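Local coordinates for hydrogenase maturation protease (Wolinella succinogenes, PDB 3PU6), which probably acts as an endopeptidase in the maturation of a hydrogenase, at residues 8-13 with 41-47; 13-17 with 121-127; 27-32 with 138-142. All coordinates share one frame. Numbering follows the deposited sequence.

Contact 1 (8-13 with 41-47); sequences LCVGNE and YDTPESE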
loop_
_atom_site.group_PDB
_atom_site.type_symbol
_atom_site.label_atom_id
_atom_site.label_comp_id
_atom_site.label_asym_id
_atom_site.label_seq_id
_atom_site.Cartn_x
_atom_site.Cartn_y
_atom_site.Cartn_z
ATOM N N LEU A 8 -2.636 1.795 -3.935
ATOM C CA LEU A 8 -3.830 1.312 -3.234
ATOM C C LEU A 8 -3.579 1.117 -1.742
ATOM O O LEU A 8 -2.882 0.198 -1.346
ATOM C CB LEU A 8 -4.361 0.005 -3.851
ATOM C CG LEU A 8 -5.577 -0.676 -3.176
ATOM C CD1 LEU A 8 -6.807 0.218 -3.119
ATOM C CD2 LEU A 8 -5.940 -2.018 -3.826
ATOM N N CYS A 9 -4.163 1.973 -0.912
ATOM C CA CYS A 9 -3.925 1.892 0.522
ATOM C C CYS A 9 -4.996 1.082 1.223
ATOM O O CYS A 9 -6.185 1.386 1.117
ATOM C CB CYS A 9 -3.848 3.268 1.154
ATOM S SG CYS A 9 -2.763 4.331 0.283
ATOM N N VAL A 10 -4.536 0.054 1.943
ATOM C CA VAL A 10 -5.373 -0.885 2.678
ATOM C C VAL A 10 -5.163 -0.679 4.188
ATOM O O VAL A 10 -4.079 -0.284 4.618
ATOM C CB VAL A 10 -5.025 -2.345 2.276
ATOM C CG1 VAL A 10 -5.844 -3.357 3.074
ATOM C CG2 VAL A 10 -5.227 -2.547 0.790
ATOM N N GLY A 11 -6.210 -0.922 4.981
ATOM C CA GLY A 11 -6.140 -0.785 6.427
ATOM C C GLY A 11 -7.345 -0.099 7.031
ATOM O O GLY A 11 -8.195 0.430 6.322
ATOM N N ASN A 12 -7.385 -0.084 8.354
ATOM C CA ASN A 12 -8.533 0.374 9.128
ATOM C C ASN A 12 -8.089 1.425 10.127
ATOM O O ASN A 12 -7.379 1.131 11.088
ATOM C CB ASN A 12 -9.139 -0.817 9.870
ATOM C CG ASN A 12 -10.457 -0.492 10.561
ATOM O OD1 ASN A 12 -10.707 0.636 10.987
ATOM N ND2 ASN A 12 -11.290 -1.506 10.708
ATOM N N GLU A 13 -8.518 2.654 9.901
ATOM C CA GLU A 13 -8.061 3.780 10.694
ATOM C C GLU A 13 -8.587 3.764 12.111
ATOM O O GLU A 13 -8.105 4.512 12.957
ATOM C CB GLU A 13 -8.482 5.084 10.024
ATOM C CG GLU A 13 -7.623 5.488 8.840
ATOM C CD GLU A 13 -8.072 6.810 8.224
ATOM O OE1 GLU A 13 -9.306 7.051 8.113
ATOM O OE2 GLU A 13 -7.182 7.604 7.848
ATOM N N TYR A 41 -9.269 1.327 2.191
ATOM C CA TYR A 41 -9.433 1.012 3.604
ATOM C C TYR A 41 -9.505 -0.497 3.832
ATOM O O TYR A 41 -8.580 -1.234 3.480
ATOM C CB TYR A 41 -10.657 1.730 4.160
ATOM C CG TYR A 41 -10.570 3.216 3.934
ATOM C CD1 TYR A 41 -9.828 4.025 4.792
ATOM C CD2 TYR A 41 -11.197 3.810 2.844
ATOM C CE1 TYR A 41 -9.728 5.390 4.585
ATOM C CE2 TYR A 41 -11.100 5.182 2.620
ATOM C CZ TYR A 41 -10.366 5.964 3.493
ATOM O OH TYR A 41 -10.273 7.318 3.274
ATOM N N ASP A 42 -10.607 -0.967 4.403
ATOM C CA ASP A 42 -10.740 -2.396 4.688
ATOM C C ASP A 42 -11.607 -3.111 3.647
ATOM O O ASP A 42 -11.950 -4.286 3.804
ATOM C CB ASP A 42 -11.236 -2.636 6.121
ATOM C CG ASP A 42 -12.458 -1.795 6.473
ATOM O OD1 ASP A 42 -12.711 -0.784 5.778
ATOM O OD2 ASP A 42 -13.167 -2.139 7.444
ATOM N N THR A 43 -11.930 -2.393 2.573
ATOM C CA THR A 43 -12.668 -2.956 1.434
ATOM C C THR A 43 -12.066 -2.554 0.073
ATOM O O THR A 43 -12.759 -1.982 -0.783
ATOM C CB THR A 43 -14.176 -2.597 1.497
ATOM O OG1 THR A 43 -14.330 -1.245 1.946
ATOM C CG2 THR A 43 -14.881 -3.507 2.476
ATOM N N PRO A 44 -10.772 -2.874 -0.122
ATOM C CA PRO A 44 -9.956 -2.591 -1.300
ATOM C C PRO A 44 -10.662 -3.008 -2.569
ATOM O O PRO A 44 -10.385 -2.462 -3.634
ATOM C CB PRO A 44 -8.747 -3.504 -1.096
ATOM C CG PRO A 44 -8.640 -3.655 0.326
ATOM C CD PRO A 44 -10.027 -3.686 0.848
ATOM N N GLU A 45 -11.556 -3.985 -2.453
ATOM C CA GLU A 45 -12.244 -4.507 -3.622
ATOM C C GLU A 45 -13.213 -3.452 -4.125
ATOM O O GLU A 45 -13.550 -3.418 -5.299
ATOM C CB GLU A 45 -12.957 -5.820 -3.312
ATOM C CG GLU A 45 -14.046 -5.710 -2.250
ATOM C CD GLU A 45 -13.506 -5.847 -0.828
ATOM O OE1 GLU A 45 -12.335 -5.473 -0.592
ATOM O OE2 GLU A 45 -14.258 -6.330 0.053
ATOM N N SER A 46 -13.623 -2.566 -3.234
ATOM C CA SER A 46 -14.429 -1.445 -3.641
ATOM C C SER A 46 -13.697 -0.575 -4.672
ATOM O O SER A 46 -14.301 0.306 -5.279
ATOM C CB SER A 46 -14.786 -0.591 -2.435
ATOM O OG SER A 46 -13.855 0.473 -2.297
ATOM N N GLU A 47 -12.398 -0.805 -4.863
ATOM C CA GLU A 47 -11.610 0.017 -5.783
ATOM C C GLU A 47 -11.294 -0.637 -7.125
ATOM O O GLU A 47 -10.615 -0.037 -7.948
ATOM C CB GLU A 47 -10.297 0.455 -5.144
ATOM C CG GLU A 47 -10.454 1.170 -3.838
ATOM C CD GLU A 47 -11.272 2.413 -3.974
ATOM O OE1 GLU A 47 -10.767 3.386 -4.570
ATOM O OE2 GLU A 47 -12.420 2.423 -3.480
#
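V10 lays its CG2 methyl against the pyrrolidine ring of P44, with V10 CG2 to P44 CG at 3.6 Å. L8, two residues back, points toward 41-47 and extends the apolar patch: its CD2 lies 4.2 Å from P44 CB and its CD1 3.8 Å from the aliphatic CG of E47. Next to this patch strands 5-10 and 35-41 end as parallel neighbours. V10 and Y41 form a parallel bridge with CA atoms 4.6 Å apart, and G11 N donates to Y41 O at 2.8 Å with an N-H...O angle of 161°. Y41 O also lies 3.3 Å from V10 CA in a CA-H...O contact, and G11 O sits at the edge of the Y41 ring, near its plane. At phi/psi 137/173, a CB on G11 would jam against the preceding carbonyl, which calls for glycine. Helix 20-31 of this beta-alpha-beta unit comes back to the contact: I22 touches C9, E13 and Y41, while R26 holds E13 in a salt bridge. One strong backbone bond plus aliphatic contacts to a proline implies a junction fixed mainly by backbone geometry and apolar burial, with the charge of E13 directed to R26.

Contact 2 (13-17 with 121-127); sequences ELRGD and HFSEGLS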
loop_
_atom_site.group_PDB
_atom_site.type_symbol
_atom_site.label_atom_id
_atom_site.label_comp_id
_atom_site.label_asym_id
_atom_site.label_seq_id
_atom_site.Cartn_x
_atom_site.Cartn_y
_atom_site.Cartn_z
ATOM N N GLU A 13 -8.518 2.654 9.901
ATOM C CA GLU A 13 -8.061 3.780 10.694
ATOM C C GLU A 13 -8.587 3.764 12.111
ATOM O O GLU A 13 -8.105 4.512 12.957
ATOM C CB GLU A 13 -8.482 5.084 10.024
ATOM C CG GLU A 13 -7.623 5.488 8.840
ATOM C CD GLU A 13 -8.072 6.810 8.224
ATOM O OE1 GLU A 13 -9.306 7.051 8.113
ATOM O OE2 GLU A 13 -7.182 7.604 7.848
ATOM N N LEU A 14 -9.588 2.922 12.367
ATOM C CA LEU A 14 -10.168 2.807 13.697
ATOM C C LEU A 14 -9.480 1.736 14.543
ATOM O O LEU A 14 -9.791 1.573 15.707
ATOM C CB LEU A 14 -11.656 2.545 13.577
ATOM C CG LEU A 14 -12.430 3.599 12.772
ATOM C CD1 LEU A 14 -13.912 3.252 12.735
ATOM C CD2 LEU A 14 -12.214 4.996 13.346
ATOM N N ARG A 15 -8.515 1.042 13.944
ATOM C CA ARG A 15 -7.692 0.040 14.614
ATOM C C ARG A 15 -6.224 0.456 14.814
ATOM O O ARG A 15 -5.329 -0.359 14.615
ATOM C CB ARG A 15 -7.680 -1.231 13.781
ATOM C CG ARG A 15 -8.989 -1.920 13.727
ATOM C CD ARG A 15 -9.412 -2.362 15.103
ATOM N NE ARG A 15 -10.782 -2.843 15.075
ATOM C CZ ARG A 15 -11.839 -2.069 15.292
ATOM N NH1 ARG A 15 -11.682 -0.778 15.564
ATOM N NH2 ARG A 15 -13.052 -2.587 15.237
ATOM N N GLY A 16 -5.971 1.702 15.195
ATOM C CA GLY A 16 -4.621 2.155 15.486
ATOM C C GLY A 16 -3.634 2.141 14.331
ATOM O O GLY A 16 -3.884 2.688 13.264
ATOM N N ASP A 17 -2.500 1.490 14.553
ATOM C CA ASP A 17 -1.411 1.439 13.577
ATOM C C ASP A 17 -1.785 0.638 12.345
ATOM O O ASP A 17 -0.951 0.437 11.461
ATOM C CB ASP A 17 -0.145 0.825 14.182
ATOM C CG ASP A 17 0.477 1.682 15.270
ATOM O OD1 ASP A 17 0.112 2.870 15.400
ATOM O OD2 ASP A 17 1.357 1.155 15.997
ATOM N N HIS A 121 -7.051 -2.600 19.459
ATOM C CA HIS A 121 -8.009 -1.779 20.166
ATOM C C HIS A 121 -8.733 -0.852 19.222
ATOM O O HIS A 121 -8.243 -0.525 18.133
ATOM C CB HIS A 121 -7.305 -0.941 21.226
ATOM C CG HIS A 121 -6.501 -1.743 22.195
ATOM N ND1 HIS A 121 -5.127 -1.642 22.291
ATOM C CD2 HIS A 121 -6.870 -2.675 23.107
ATOM C CE1 HIS A 121 -4.689 -2.464 23.223
ATOM N NE2 HIS A 121 -5.729 -3.103 23.737
ATOM N N PHE A 122 -9.913 -0.422 19.636
ATOM C CA PHE A 122 -10.506 0.696 18.955
ATOM C C PHE A 122 -9.624 1.891 19.303
ATOM O O PHE A 122 -9.557 2.330 20.456
ATOM C CB PHE A 122 -11.945 0.956 19.376
ATOM C CG PHE A 122 -12.472 2.247 18.842
ATOM C CD1 PHE A 122 -12.531 2.463 17.482
ATOM C CD2 PHE A 122 -12.863 3.262 19.690
ATOM C CE1 PHE A 122 -12.991 3.646 16.978
ATOM C CE2 PHE A 122 -13.327 4.455 19.184
ATOM C CZ PHE A 122 -13.388 4.643 17.827
ATOM N N SER A 123 -8.919 2.399 18.308
ATOM C CA SER A 123 -8.017 3.483 18.560
ATOM C C SER A 123 -7.779 4.244 17.269
ATOM O O SER A 123 -7.595 3.651 16.212
ATOM C CB SER A 123 -6.718 2.947 19.136
ATOM O OG SER A 123 -5.687 3.903 19.018
ATOM N N GLU A 124 -7.812 5.563 17.361
ATOM C CA GLU A 124 -7.629 6.386 16.187
ATOM C C GLU A 124 -6.298 7.102 16.250
ATOM O O GLU A 124 -6.032 7.864 17.191
ATOM C CB GLU A 124 -8.748 7.414 16.078
ATOM C CG GLU A 124 -10.012 6.882 15.491
ATOM C CD GLU A 124 -11.126 7.895 15.572
ATOM O OE1 GLU A 124 -11.539 8.220 16.714
ATOM O OE2 GLU A 124 -11.580 8.365 14.496
ATOM N N GLY A 125 -5.467 6.868 15.239
ATOM C CA GLY A 125 -4.146 7.473 15.192
ATOM C C GLY A 125 -2.987 6.499 15.345
ATOM O O GLY A 125 -3.148 5.385 15.849
ATOM N N LEU A 126 -1.817 6.947 14.907
ATOM C CA LEU A 126 -0.615 6.134 14.833
ATOM C C LEU A 126 0.248 6.296 16.069
ATOM O O LEU A 126 0.178 7.313 16.753
ATOM C CB LEU A 126 0.201 6.540 13.609
ATOM C CG LEU A 126 -0.520 6.443 12.267
ATOM C CD1 LEU A 126 0.456 6.649 11.133
ATOM C CD2 LEU A 126 -1.249 5.096 12.145
ATOM N N SER A 127 1.045 5.272 16.356
ATOM C CA SER A 127 2.094 5.348 17.371
ATOM C C SER A 127 3.306 6.004 16.731
ATOM O O SER A 127 3.437 5.998 15.509
ATOM C CB SER A 127 2.460 3.952 17.858
ATOM O OG SER A 127 2.987 3.166 16.806
HETATM O O HOH W 1 -5.433 4.966 13.101
#
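The GN-x-L-x-x-D-(D/E) loop of the hydrogenase maturation protease family, here 11-18, contributes residues 13-17, which pair with the loop leading into helix 128-147. A single backbone bridge between R15 and S123 defines the pairing: S123 N donates to L14 O (2.9 Å, 160°) and G16 N to S123 O (2.7 Å, 150°). L14 O also receives a weak bond from R15 NH1 at 3.0 Å. Next to the bridge, one water donates to E13 O (2.7 Å) and G16 O (2.8 Å) and accepts from G125 N (2.9 Å), satisfying three backbone groups that do not pair directly. G16 has phi +63°, which favours glycine. Both carboxylate oxygens of D17 are used. D17 OD1 accepts from S127 N at 2.7 Å with an angle of 156°, and OD2 from the S127 hydroxyl. S127 is the N-cap of helix 128-147, its OG accepting from A130 N, so the hydroxyl that caps the helix also gives its proton to D17, with S127 OG 2.7 Å from D17 OD2.

Contact 3 (27-32 with 138-142); sequences LVEEQM and LGRIK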
loop_
_atom_site.group_PDB
_atom_site.type_symbol
_atom_site.label_atom_id
_atom_site.label_comp_id
_atom_site.label_asym_id
_atom_site.label_seq_id
_atom_site.Cartn_x
_atom_site.Cartn_y
_atom_site.Cartn_z
ATOM N N LEU A 27 0.316 10.980 2.316
ATOM C CA LEU A 27 1.612 11.609 2.064
ATOM C C LEU A 27 1.894 11.670 0.573
ATOM O O LEU A 27 2.315 12.702 0.058
ATOM C CB LEU A 27 2.743 10.886 2.797
ATOM C CG LEU A 27 2.638 10.864 4.323
ATOM C CD1 LEU A 27 3.770 10.030 4.943
ATOM C CD2 LEU A 27 2.622 12.273 4.873
ATOM N N VAL A 28 1.643 10.558 -0.111
ATOM C CA VAL A 28 1.883 10.464 -1.546
ATOM C C VAL A 28 0.959 11.442 -2.258
ATOM O O VAL A 28 1.321 12.072 -3.250
ATOM C CB VAL A 28 1.661 9.011 -2.065
ATOM C CG1 VAL A 28 1.627 8.956 -3.590
ATOM C CG2 VAL A 28 2.734 8.090 -1.525
ATOM N N GLU A 29 -0.243 11.562 -1.716
ATOM C CA GLU A 29 -1.269 12.425 -2.256
ATOM C C GLU A 29 -0.783 13.870 -2.266
ATOM O O GLU A 29 -0.961 14.578 -3.259
ATOM C CB GLU A 29 -2.510 12.311 -1.387
ATOM C CG GLU A 29 -3.769 12.095 -2.165
ATOM C CD GLU A 29 -4.983 12.239 -1.306
ATOM O OE1 GLU A 29 -4.822 12.440 -0.076
ATOM O OE2 GLU A 29 -6.095 12.160 -1.866
ATOM N N GLU A 30 -0.184 14.289 -1.149
ATOM C CA GLU A 30 0.408 15.615 -0.998
ATOM C C GLU A 30 1.653 15.780 -1.843
ATOM O O GLU A 30 1.730 16.666 -2.680
ATOM C CB GLU A 30 0.795 15.879 0.455
ATOM C CG GLU A 30 -0.363 16.244 1.341
ATOM C CD GLU A 30 -0.102 15.898 2.804
ATOM O OE1 GLU A 30 1.090 15.821 3.192
ATOM O OE2 GLU A 30 -1.088 15.703 3.561
ATOM N N GLN A 31 2.643 14.932 -1.611
ATOM C CA GLN A 31 3.949 15.127 -2.222
ATOM C C GLN A 31 4.074 14.668 -3.673
ATOM O O GLN A 31 4.976 15.107 -4.388
ATOM C CB GLN A 31 5.007 14.437 -1.384
ATOM C CG GLN A 31 4.962 14.824 0.073
ATOM C CD GLN A 31 6.219 14.410 0.791
ATOM O OE1 GLN A 31 7.207 14.011 0.159
ATOM N NE2 GLN A 31 6.203 14.508 2.119
HETATM N N MSE A 32 3.169 13.800 -4.116
HETATM C CA MSE A 32 3.387 13.066 -5.355
HETATM C C MSE A 32 2.190 13.023 -6.280
HETATM O O MSE A 32 1.644 11.953 -6.541
HETATM C CB MSE A 32 3.844 11.651 -5.026
HETATM C CG MSE A 32 4.984 11.662 -4.010
HETATM SE SE MSE A 32 6.091 10.064 -3.980
HETATM C CE MSE A 32 6.915 10.182 -5.744
ATOM N N LEU A 138 7.118 6.361 2.596
ATOM C CA LEU A 138 7.066 7.419 1.614
ATOM C C LEU A 138 8.405 7.436 0.888
ATOM O O LEU A 138 8.472 7.533 -0.338
ATOM C CB LEU A 138 6.834 8.738 2.321
ATOM C CG LEU A 138 6.654 9.980 1.455
ATOM C CD1 LEU A 138 5.560 9.800 0.412
ATOM C CD2 LEU A 138 6.352 11.137 2.367
ATOM N N GLY A 139 9.476 7.318 1.663
ATOM C CA GLY A 139 10.812 7.281 1.116
ATOM C C GLY A 139 10.899 6.303 -0.030
ATOM O O GLY A 139 11.356 6.651 -1.125
ATOM N N ARG A 140 10.442 5.076 0.214
ATOM C CA ARG A 140 10.569 4.002 -0.771
ATOM C C ARG A 140 9.693 4.193 -2.007
ATOM O O ARG A 140 10.035 3.723 -3.093
ATOM C CB ARG A 140 10.302 2.643 -0.117
ATOM C CG ARG A 140 10.931 2.514 1.266
ATOM C CD ARG A 140 12.454 2.509 1.197
ATOM N NE ARG A 140 12.937 1.323 0.490
ATOM C CZ ARG A 140 13.005 0.103 1.022
ATOM N NH1 ARG A 140 12.625 -0.107 2.287
ATOM N NH2 ARG A 140 13.458 -0.916 0.291
ATOM N N ILE A 141 8.569 4.884 -1.846
ATOM C CA ILE A 141 7.689 5.159 -2.985
ATOM C C ILE A 141 8.398 6.139 -3.876
ATOM O O ILE A 141 8.344 6.033 -5.093
ATOM C CB ILE A 141 6.303 5.746 -2.571
ATOM C CG1 ILE A 141 5.406 4.645 -2.020
ATOM C CG2 ILE A 141 5.598 6.357 -3.768
ATOM C CD1 ILE A 141 5.096 3.587 -3.051
ATOM N N LYS A 142 9.072 7.090 -3.242
ATOM C CA LYS A 142 9.867 8.072 -3.949
ATOM C C LYS A 142 11.032 7.398 -4.670
ATOM O O LYS A 142 11.382 7.795 -5.781
ATOM C CB LYS A 142 10.383 9.131 -2.984
ATOM C CG LYS A 142 9.320 10.056 -2.439
ATOM C CD LYS A 142 9.903 10.936 -1.353
ATOM C CE LYS A 142 9.098 12.210 -1.143
ATOM N NZ LYS A 142 9.563 12.964 0.071
#
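Two helices on the same face of the alpha/beta sheet pack together here, helix 20-31 through its last turn and helix 128-147 through a turn well inside it. The axes of segments 27-31 and 138-142 approach to 10.8 Å and cross at -51°. L138, with 90 Å² covered by the opposite segment, is the central residue of the contact. L138 CD2 reaches L27 CB at 3.6 Å and Q31 NE2 at 3.4 Å, and L138 CD1 lies 3.8 Å from V28 CG2. Selenomethionine M32, with 63 Å² covered, is the first residue to leave helical geometry, at phi/psi -135/66. Its side chain still points toward the partner helix, placing M32 SE 3.7 Å from I141 CG2 and 3.6 Å from K142 CG. V28 CG2 also meets I141 CG2, at 4.0 Å. On the sheet side of this apolar layer, W35 of strand 35-41 touches both V28 and I141, evidence that the helix pair rests jointly on the sheet. Q31, exposed and with 49 Å² covered, supplies a polar contact at the exposed margin. Its amide carbonyl accepts a bond from the lysine, whose mostly extended chain (chi2 to chi4 all t) spans the gap between the helices and brings K142 NZ to 2.6 Å from Q31 OE1.

In the fold
From the N terminus, strand 5-10 and the loop after it supply 8-13 to contact 1 and 13-17 to contact 2; E13 belongs to both. Helix 20-31 follows, and its end opens contact 3. Contact 1 closes first, at 41-47, after the chain has passed through that helix and strand 35-41. The rest of the sheet then intervenes before contact 2 closes at 121-127 and contact 3 at 138-142, spans of roughly a hundred residues each. Every pair of contacts crosses rather than nests. Contact 1 joins neighbouring strand ends, contact 2 joins two loops near the surface, and contact 3, centred about 21 Å from the centre of contact 2, joins the first helix to the last.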